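PDB 3OFT: cytochrome P450 from Novosphingobium aromaticivorans, which belongs to the cytochrome P450 family and holds an iron protoporphyrin IX group inside a mainly helical fold. Local coordinates for residues 24-27 and 28-32; 187-190 and 191-195; 220-223 and 224-227. All blocks are in the same frame, centred on the assembly; numbering follows the deposited sequence.

Contact 1: 24-27 and 28-32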
loop_
_atom_site.group_PDB
_atom_site.type_symbol
_atom_site.label_atom_id
_atom_site.label_comp_id
_atom_site.label_asym_id
_atom_site.label_seq_id
_atom_site.Cartn_x
_atom_site.Cartn_y
_atom_site.Cartn_z
ATOM N N GLN A 24 13.413 10.142 10.293
ATOM C CA GLN A 24 14.585 10.267 9.426
ATOM C C GLN A 24 14.622 9.191 8.327
ATOM O O GLN A 24 14.953 9.510 7.195
ATOM C CB GLN A 24 15.922 10.268 10.208
ATOM C CG GLN A 24 15.892 10.816 11.684
ATOM C CD GLN A 24 14.986 12.022 11.915
ATOM O OE1 GLN A 24 14.834 12.893 11.055
ATOM N NE2 GLN A 24 14.379 12.072 13.087
ATOM N N ASP A 25 14.311 7.937 8.665
ATOM C CA ASP A 25 14.487 6.781 7.759
ATOM C C ASP A 25 13.557 5.662 8.270
ATOM O O ASP A 25 13.797 5.098 9.336
ATOM C CB ASP A 25 15.950 6.318 7.813
ATOM C CG ASP A 25 16.319 5.247 6.758
ATOM O OD1 ASP A 25 15.450 4.555 6.189
ATOM O OD2 ASP A 25 17.548 5.061 6.545
ATOM N N TYR A 26 12.470 5.421 7.542
ATOM C CA TYR A 26 11.470 4.377 7.893
ATOM C C TYR A 26 12.105 3.003 7.900
ATOM O O TYR A 26 11.866 2.231 8.824
ATOM C CB TYR A 26 10.227 4.431 6.954
ATOM C CG TYR A 26 9.335 3.195 7.008
ATOM C CD1 TYR A 26 8.189 3.163 7.820
ATOM C CD2 TYR A 26 9.658 2.048 6.255
ATOM C CE1 TYR A 26 7.406 2.010 7.915
ATOM C CE2 TYR A 26 8.868 0.893 6.328
ATOM C CZ TYR A 26 7.738 0.887 7.137
ATOM O OH TYR A 26 6.995 -0.275 7.211
ATOM N N PHE A 27 12.930 2.718 6.889
ATOM C CA PHE A 27 13.593 1.439 6.676
ATOM C C PHE A 27 14.601 1.127 7.790
ATOM O O PHE A 27 14.557 0.060 8.400
ATOM C CB PHE A 27 14.223 1.444 5.267
ATOM C CG PHE A 27 13.226 1.818 4.198
ATOM C CD1 PHE A 27 12.240 0.908 3.842
ATOM C CD2 PHE A 27 13.180 3.125 3.664
ATOM C CE1 PHE A 27 11.265 1.248 2.880
ATOM C CE2 PHE A 27 12.184 3.485 2.729
ATOM C CZ PHE A 27 11.235 2.535 2.345
ATOM N N ALA A 28 15.478 2.081 8.085
ATOM C CA ALA A 28 16.428 1.867 9.166
ATOM C C ALA A 28 15.668 1.655 10.513
ATOM O O ALA A 28 16.068 0.814 11.330
ATOM C CB ALA A 28 17.375 3.064 9.264
ATOM N N ALA A 29 14.606 2.425 10.749
ATOM C CA ALA A 29 13.830 2.310 12.019
ATOM C C ALA A 29 13.286 0.891 12.279
ATOM O O ALA A 29 13.369 0.382 13.397
ATOM C CB ALA A 29 12.708 3.352 12.086
ATOM N N TRP A 30 12.716 0.270 11.250
ATOM C CA TRP A 30 12.230 -1.103 11.318
ATOM C C TRP A 30 13.346 -2.127 11.382
ATOM O O TRP A 30 13.265 -3.107 12.133
ATOM C CB TRP A 30 11.341 -1.365 10.100
ATOM C CG TRP A 30 9.946 -0.962 10.399
ATOM C CD1 TRP A 30 9.300 0.212 10.039
ATOM C CD2 TRP A 30 9.032 -1.703 11.195
ATOM N NE1 TRP A 30 8.013 0.208 10.566
ATOM C CE2 TRP A 30 7.826 -0.957 11.271
ATOM C CE3 TRP A 30 9.112 -2.946 11.854
ATOM C CZ2 TRP A 30 6.683 -1.435 11.960
ATOM C CZ3 TRP A 30 7.990 -3.401 12.557
ATOM C CH2 TRP A 30 6.797 -2.655 12.596
ATOM N N LYS A 31 14.402 -1.891 10.611
ATOM C CA LYS A 31 15.524 -2.828 10.585
ATOM C C LYS A 31 16.289 -2.983 11.906
ATOM O O LYS A 31 17.013 -3.968 12.068
ATOM C CB LYS A 31 16.500 -2.508 9.431
ATOM C CG LYS A 31 15.948 -3.004 8.083
ATOM C CD LYS A 31 16.902 -2.745 6.917
ATOM C CE LYS A 31 18.107 -3.684 6.959
ATOM N NZ LYS A 31 18.600 -4.046 5.570
ATOM N N THR A 32 16.113 -2.050 12.839
ATOM C CA THR A 32 16.666 -2.214 14.193
ATOM C C THR A 32 16.220 -3.548 14.802
ATOM O O THR A 32 16.968 -4.159 15.596
ATOM C CB THR A 32 16.243 -1.107 15.152
ATOM O OG1 THR A 32 14.806 -1.106 15.277
ATOM C CG2 THR A 32 16.703 0.236 14.644
#
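Trp30 reaches back one turn and sets CD1 over one face of the Tyr26 ring. Its CB sits 3.9 Å from Tyr26 O, the same carbonyl that takes the N-H of Trp30 in the helix. CG stays near that oxygen as well. CD1 then comes over the rim of the tyrosine ring, 3.4 Å from Tyr26 CZ. NE1 is beside it, 3.3 Å from Tyr26 CE1. CE2, farther along the indole, only grazes Tyr26 OH. The tyrosine ring and the five-membered ring are inclined at 48°, so the pair is neither a stack nor a T. Tyr26 meets the indole because its CG is anti to the backbone N (chi1 165°). The six-membered part of the indole runs on beyond Tyr26. Phe14, Val309 and Tyr305 are among the residues that pack on Trp30.

The other side of the turn is polar. Asp25 OD1 accepts the N-H of Ala28 at 3.1 Å. The bond is nearly straight at 170°, but the donor stands above the carboxylate plane. OD2 rests 3.4 Å from Ala28 CB. Asp25 O also receives Ala29 N, so one residue serves two amides of the first turn. Lys31 lays CB and CG along Phe27 O, which accepts Lys31 N at 3.0 Å. Its NZ goes on to Leu313 O and to a salt bridge with Glu322. This is an aspartate N-cap on the short helix 26-31, which links strands 11-12 and 39-42 as a beta-alpha-beta unit on the sheet side of the P450 fold.

Contact 2: 187-190 and 191-195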
loop_
_atom_site.group_PDB
_atom_site.type_symbol
_atom_site.label_atom_id
_atom_site.label_comp_id
_atom_site.label_asym_id
_atom_site.label_seq_id
_atom_site.Cartn_x
_atom_site.Cartn_y
_atom_site.Cartn_z
ATOM N N ASP A 187 -18.242 6.194 2.322
ATOM C CA ASP A 187 -19.484 5.646 1.768
ATOM C C ASP A 187 -20.286 6.703 1.022
ATOM O O ASP A 187 -20.822 6.417 -0.046
ATOM C CB ASP A 187 -20.348 5.040 2.878
ATOM C CG ASP A 187 -19.834 3.677 3.342
ATOM O OD1 ASP A 187 -20.427 3.091 4.294
ATOM O OD2 ASP A 187 -18.825 3.193 2.759
ATOM N N ASP A 188 -20.403 7.889 1.605
ATOM C CA ASP A 188 -21.212 8.951 0.997
ATOM C C ASP A 188 -20.585 9.449 -0.298
ATOM O O ASP A 188 -21.285 9.700 -1.251
ATOM C CB ASP A 188 -21.480 10.118 1.956
ATOM C CG ASP A 188 -22.461 9.730 3.076
ATOM O OD1 ASP A 188 -23.249 8.776 2.850
ATOM O OD2 ASP A 188 -22.429 10.359 4.158
ATOM N N TYR A 189 -19.270 9.584 -0.315
ATOM C CA TYR A 189 -18.535 9.882 -1.549
ATOM C C TYR A 189 -18.711 8.838 -2.668
ATOM O O TYR A 189 -18.896 9.188 -3.848
ATOM C CB TYR A 189 -17.068 9.930 -1.193
ATOM C CG TYR A 189 -16.146 10.299 -2.309
ATOM C CD1 TYR A 189 -15.203 9.383 -2.785
ATOM C CD2 TYR A 189 -16.182 11.570 -2.869
ATOM C CE1 TYR A 189 -14.307 9.736 -3.780
ATOM C CE2 TYR A 189 -15.282 11.936 -3.875
ATOM C CZ TYR A 189 -14.346 11.005 -4.319
ATOM O OH TYR A 189 -13.458 11.351 -5.303
ATOM N N LEU A 190 -18.621 7.564 -2.291
ATOM C CA LEU A 190 -18.720 6.453 -3.221
ATOM C C LEU A 190 -20.158 6.168 -3.649
ATOM O O LEU A 190 -20.381 5.659 -4.752
ATOM C CB LEU A 190 -18.112 5.167 -2.599
ATOM C CG LEU A 190 -16.574 5.252 -2.396
ATOM C CD1 LEU A 190 -16.081 4.031 -1.634
ATOM C CD2 LEU A 190 -15.781 5.443 -3.740
ATOM N N TRP A 191 -21.122 6.415 -2.762
ATOM C CA TRP A 191 -22.489 5.980 -3.077
ATOM C C TRP A 191 -23.032 6.418 -4.456
ATOM O O TRP A 191 -23.623 5.607 -5.160
ATOM C CB TRP A 191 -23.526 6.251 -1.954
ATOM C CG TRP A 191 -24.872 5.696 -2.418
ATOM C CD1 TRP A 191 -25.985 6.420 -2.795
ATOM C CD2 TRP A 191 -25.184 4.321 -2.675
ATOM N NE1 TRP A 191 -26.972 5.560 -3.238
ATOM C CE2 TRP A 191 -26.506 4.273 -3.164
ATOM C CE3 TRP A 191 -24.476 3.114 -2.512
ATOM C CZ2 TRP A 191 -27.126 3.083 -3.494
ATOM C CZ3 TRP A 191 -25.092 1.940 -2.830
ATOM C CH2 TRP A 191 -26.410 1.925 -3.329
ATOM N N PRO A 192 -22.831 7.693 -4.856
ATOM C CA PRO A 192 -23.426 8.011 -6.172
ATOM C C PRO A 192 -22.857 7.156 -7.323
ATOM O O PRO A 192 -23.595 6.787 -8.254
ATOM C CB PRO A 192 -23.122 9.499 -6.361
ATOM C CG PRO A 192 -22.874 10.039 -4.984
ATOM C CD PRO A 192 -22.297 8.891 -4.168
ATOM N N PHE A 193 -21.560 6.836 -7.263
ATOM C CA PHE A 193 -20.939 5.991 -8.288
ATOM C C PHE A 193 -21.499 4.570 -8.321
ATOM O O PHE A 193 -21.742 4.020 -9.401
ATOM C CB PHE A 193 -19.406 5.854 -8.089
ATOM C CG PHE A 193 -18.689 7.142 -7.754
ATOM C CD1 PHE A 193 -18.974 8.338 -8.430
ATOM C CD2 PHE A 193 -17.689 7.146 -6.765
ATOM C CE1 PHE A 193 -18.280 9.521 -8.104
ATOM C CE2 PHE A 193 -16.956 8.319 -6.467
ATOM C CZ PHE A 193 -17.276 9.514 -7.126
ATOM N N ILE A 194 -21.597 3.957 -7.136
ATOM C CA ILE A 194 -22.099 2.587 -6.958
ATOM C C ILE A 194 -23.544 2.503 -7.439
ATOM O O ILE A 194 -23.900 1.590 -8.183
ATOM C CB ILE A 194 -22.019 2.153 -5.444
ATOM C CG1 ILE A 194 -20.564 2.212 -4.962
ATOM C CG2 ILE A 194 -22.638 0.750 -5.221
ATOM C CD1 ILE A 194 -20.353 2.070 -3.420
ATOM N N GLU A 195 -24.361 3.463 -7.007
ATOM C CA GLU A 195 -25.776 3.470 -7.353
ATOM C C GLU A 195 -25.915 3.437 -8.868
ATOM O O GLU A 195 -26.660 2.622 -9.406
ATOM C CB GLU A 195 -26.445 4.711 -6.769
ATOM C CG GLU A 195 -27.909 4.867 -7.112
ATOM C CD GLU A 195 -28.199 6.291 -7.529
ATOM O OE1 GLU A 195 -27.877 6.650 -8.700
ATOM O OE2 GLU A 195 -28.728 7.055 -6.685
#
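The backbone holds to the helical pattern on either side of Pro192, with Trp191 N bonded to Asp187 O at 2.7 Å and Ile194 N to Leu190 O at 3.2 Å. Between them is a proline kink in helix 179-199. Pro192 has no N-H to offer, and its CD faces Asp188 O at 3.2 Å instead. The next carbonyl is displaced too: Tyr189 O is 4.9 Å from Phe193 N. The Phe193 ring covers that oxygen with one face. The same ring turns an edge to the face of Tyr189, with the planes at 83° and the centroids 5.5 Å apart. The contact atom is Phe193 CE2, near the rim of the tyrosine ring. Tyr189 stands here with CG anti to its own amide nitrogen (chi1 -177°), and its OH is tied to Leu163 O. Phe149 packs on both Leu190 and Phe193 from helix 144-152. Ile194 turns to helix 221-252, where it meets Ala224 and Cys228. It also extends CD1 back to Leu190 CB, 3.9 Å away. Leu190 CD2 lies in the plane of the Phe193 ring, at its edge, 4.0 Å from Phe193 CD2.

Contact 3: 220-223 and 224-227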
loop_
_atom_site.group_PDB
_atom_site.type_symbol
_atom_site.label_atom_id
_atom_site.label_comp_id
_atom_site.label_asym_id
_atom_site.label_seq_id
_atom_site.Cartn_x
_atom_site.Cartn_y
_atom_site.Cartn_z
ATOM N N THR A 220 -25.010 -7.937 -2.501
ATOM C CA THR A 220 -25.948 -7.104 -1.768
ATOM C C THR A 220 -25.424 -5.673 -1.807
ATOM O O THR A 220 -24.238 -5.434 -2.074
ATOM C CB THR A 220 -26.145 -7.563 -0.316
ATOM O OG1 THR A 220 -24.941 -7.322 0.446
ATOM C CG2 THR A 220 -26.545 -9.067 -0.281
ATOM N N VAL A 221 -26.292 -4.726 -1.512
ATOM C CA VAL A 221 -25.874 -3.346 -1.498
ATOM C C VAL A 221 -24.806 -3.135 -0.414
ATOM O O VAL A 221 -23.847 -2.392 -0.619
ATOM C CB VAL A 221 -27.050 -2.398 -1.217
ATOM C CG1 VAL A 221 -26.512 -0.972 -1.173
ATOM C CG2 VAL A 221 -28.080 -2.503 -2.361
ATOM N N ASP A 222 -24.984 -3.750 0.751
ATOM C CA ASP A 222 -23.962 -3.528 1.795
ATOM C C ASP A 222 -22.584 -4.120 1.422
ATOM O O ASP A 222 -21.563 -3.541 1.779
ATOM C CB ASP A 222 -24.390 -4.026 3.169
ATOM C CG ASP A 222 -23.460 -3.481 4.283
ATOM O OD1 ASP A 222 -23.327 -2.230 4.419
ATOM O OD2 ASP A 222 -22.885 -4.300 5.015
ATOM N N GLU A 223 -22.573 -5.274 0.745
ATOM C CA GLU A 223 -21.309 -5.887 0.314
ATOM C C GLU A 223 -20.641 -4.973 -0.702
ATOM O O GLU A 223 -19.446 -4.781 -0.627
ATOM C CB GLU A 223 -21.510 -7.268 -0.274
ATOM C CG GLU A 223 -21.943 -8.336 0.743
ATOM C CD GLU A 223 -22.667 -9.526 0.098
ATOM O OE1 GLU A 223 -22.915 -9.517 -1.133
ATOM O OE2 GLU A 223 -23.041 -10.427 0.856
ATOM N N ALA A 224 -21.433 -4.377 -1.610
ATOM C CA ALA A 224 -20.912 -3.396 -2.563
ATOM C C ALA A 224 -20.291 -2.231 -1.809
ATOM O O ALA A 224 -19.221 -1.792 -2.173
ATOM C CB ALA A 224 -22.058 -2.881 -3.532
ATOM N N ARG A 225 -20.973 -1.704 -0.779
ATOM C CA ARG A 225 -20.384 -0.588 -0.007
ATOM C C ARG A 225 -18.993 -0.949 0.549
ATOM O O ARG A 225 -18.078 -0.155 0.438
ATOM C CB ARG A 225 -21.239 -0.170 1.211
ATOM C CG ARG A 225 -22.667 0.352 0.904
ATOM C CD ARG A 225 -23.273 0.905 2.184
ATOM N NE ARG A 225 -24.685 1.258 2.005
ATOM C CZ ARG A 225 -25.705 0.490 2.355
ATOM N NH1 ARG A 225 -25.498 -0.688 2.964
ATOM N NH2 ARG A 225 -26.950 0.913 2.096
ATOM N N ARG A 226 -18.902 -2.118 1.183
ATOM C CA ARG A 226 -17.660 -2.640 1.835
ATOM C C ARG A 226 -16.566 -2.893 0.834
ATOM O O ARG A 226 -15.384 -2.624 1.111
ATOM C CB ARG A 226 -17.966 -3.978 2.561
ATOM C CG ARG A 226 -18.897 -3.690 3.782
ATOM C CD ARG A 226 -19.578 -4.944 4.294
ATOM N NE ARG A 226 -18.609 -5.906 4.807
ATOM C CZ ARG A 226 -18.859 -7.187 5.028
ATOM N NH1 ARG A 226 -20.064 -7.681 4.766
ATOM N NH2 ARG A 226 -17.876 -7.983 5.477
ATOM N N MET A 227 -16.927 -3.468 -0.312
ATOM C CA MET A 227 -15.905 -3.760 -1.338
ATOM C C MET A 227 -15.348 -2.476 -1.979
ATOM O O MET A 227 -14.117 -2.318 -2.166
ATOM C CB MET A 227 -16.482 -4.697 -2.408
ATOM C CG MET A 227 -15.496 -5.198 -3.444
ATOM S SD MET A 227 -15.350 -4.021 -4.793
ATOM C CE MET A 227 -17.030 -4.015 -5.439
HETATM O O HOH W 1 -22.749 -6.877 4.702
#
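Asp222 serves two arginines, one directly and one through water. OD1 accepts from Arg225 NH1 at 3.0 Å in a salt bridge. The N-H points somewhat off the oxygen, at 145°. It arrives on the anti side of the carboxylate, close to its plane. The oxygen is also near the plane of the guanidinium, yet the two flat groups are turned 53° apart. OD2 is turned to the Arg226 side. A water donates to it at 2.6 Å and accepts from Arg226 NH1 at 2.8 Å, so it spans a gap of 4.4 Å between OD2 and NH1. Arg226 CD comes over one face of the carboxylate, 3.4 Å from Asp222 OD2. The two basic groups would probably keep Asp222 ionised.

The next shell sets the arginines in place. Arg225 runs extended from CG to NE and carries its guanidinium back over the preceding turn. Val221 CG1 lies under one face of that group, 3.8 Å from Arg225 NH2. Arg226 bends at its third torsion (chi3 64°), which brings NH1 round to the water. Its NE is bonded to Gln83 O in a loop of the chain.

Farther out, the first turn itself is locked. Thr220 OG1 accepts Glu223 N at 3.1 Å, and Glu223 OE1 accepts Thr220 N almost straight. OE1 also pairs with Arg217. Thr220 O then takes Ala224 N, the first of the regular helix bonds. Ala224 packs on Leu210, Ile194 and Met198, and Met227 on Ile209 and Val101. The reciprocal threonine and glutamate bonds make a capping box. It starts helix 221-252, the long central helix of the P450 fold.

How the contacts relate
Contacts 2 and 3 are neighbours, with centres about 11 Å apart. Trp191 CH2 packs on Val221 CG1 at 3.6 Å, and Ile194 CG2 on Ala224 CB at 4.0 Å, so the kinked helix 179-199 lies against the start of helix 221-252. Contact 1 is on the opposite side of the chain's centre, about 38 Å from each of the others between centres. The haem is closer to hand: the side chain of Met227 is about 7 Å from it, and those of Leu190 and Tyr26 about 10 Å. Tyr26 is also about 10 Å from the bound hexane-2,5-diol. Helix 221-252 leads from contact 3 to Thr238 in the pocket of that ligand.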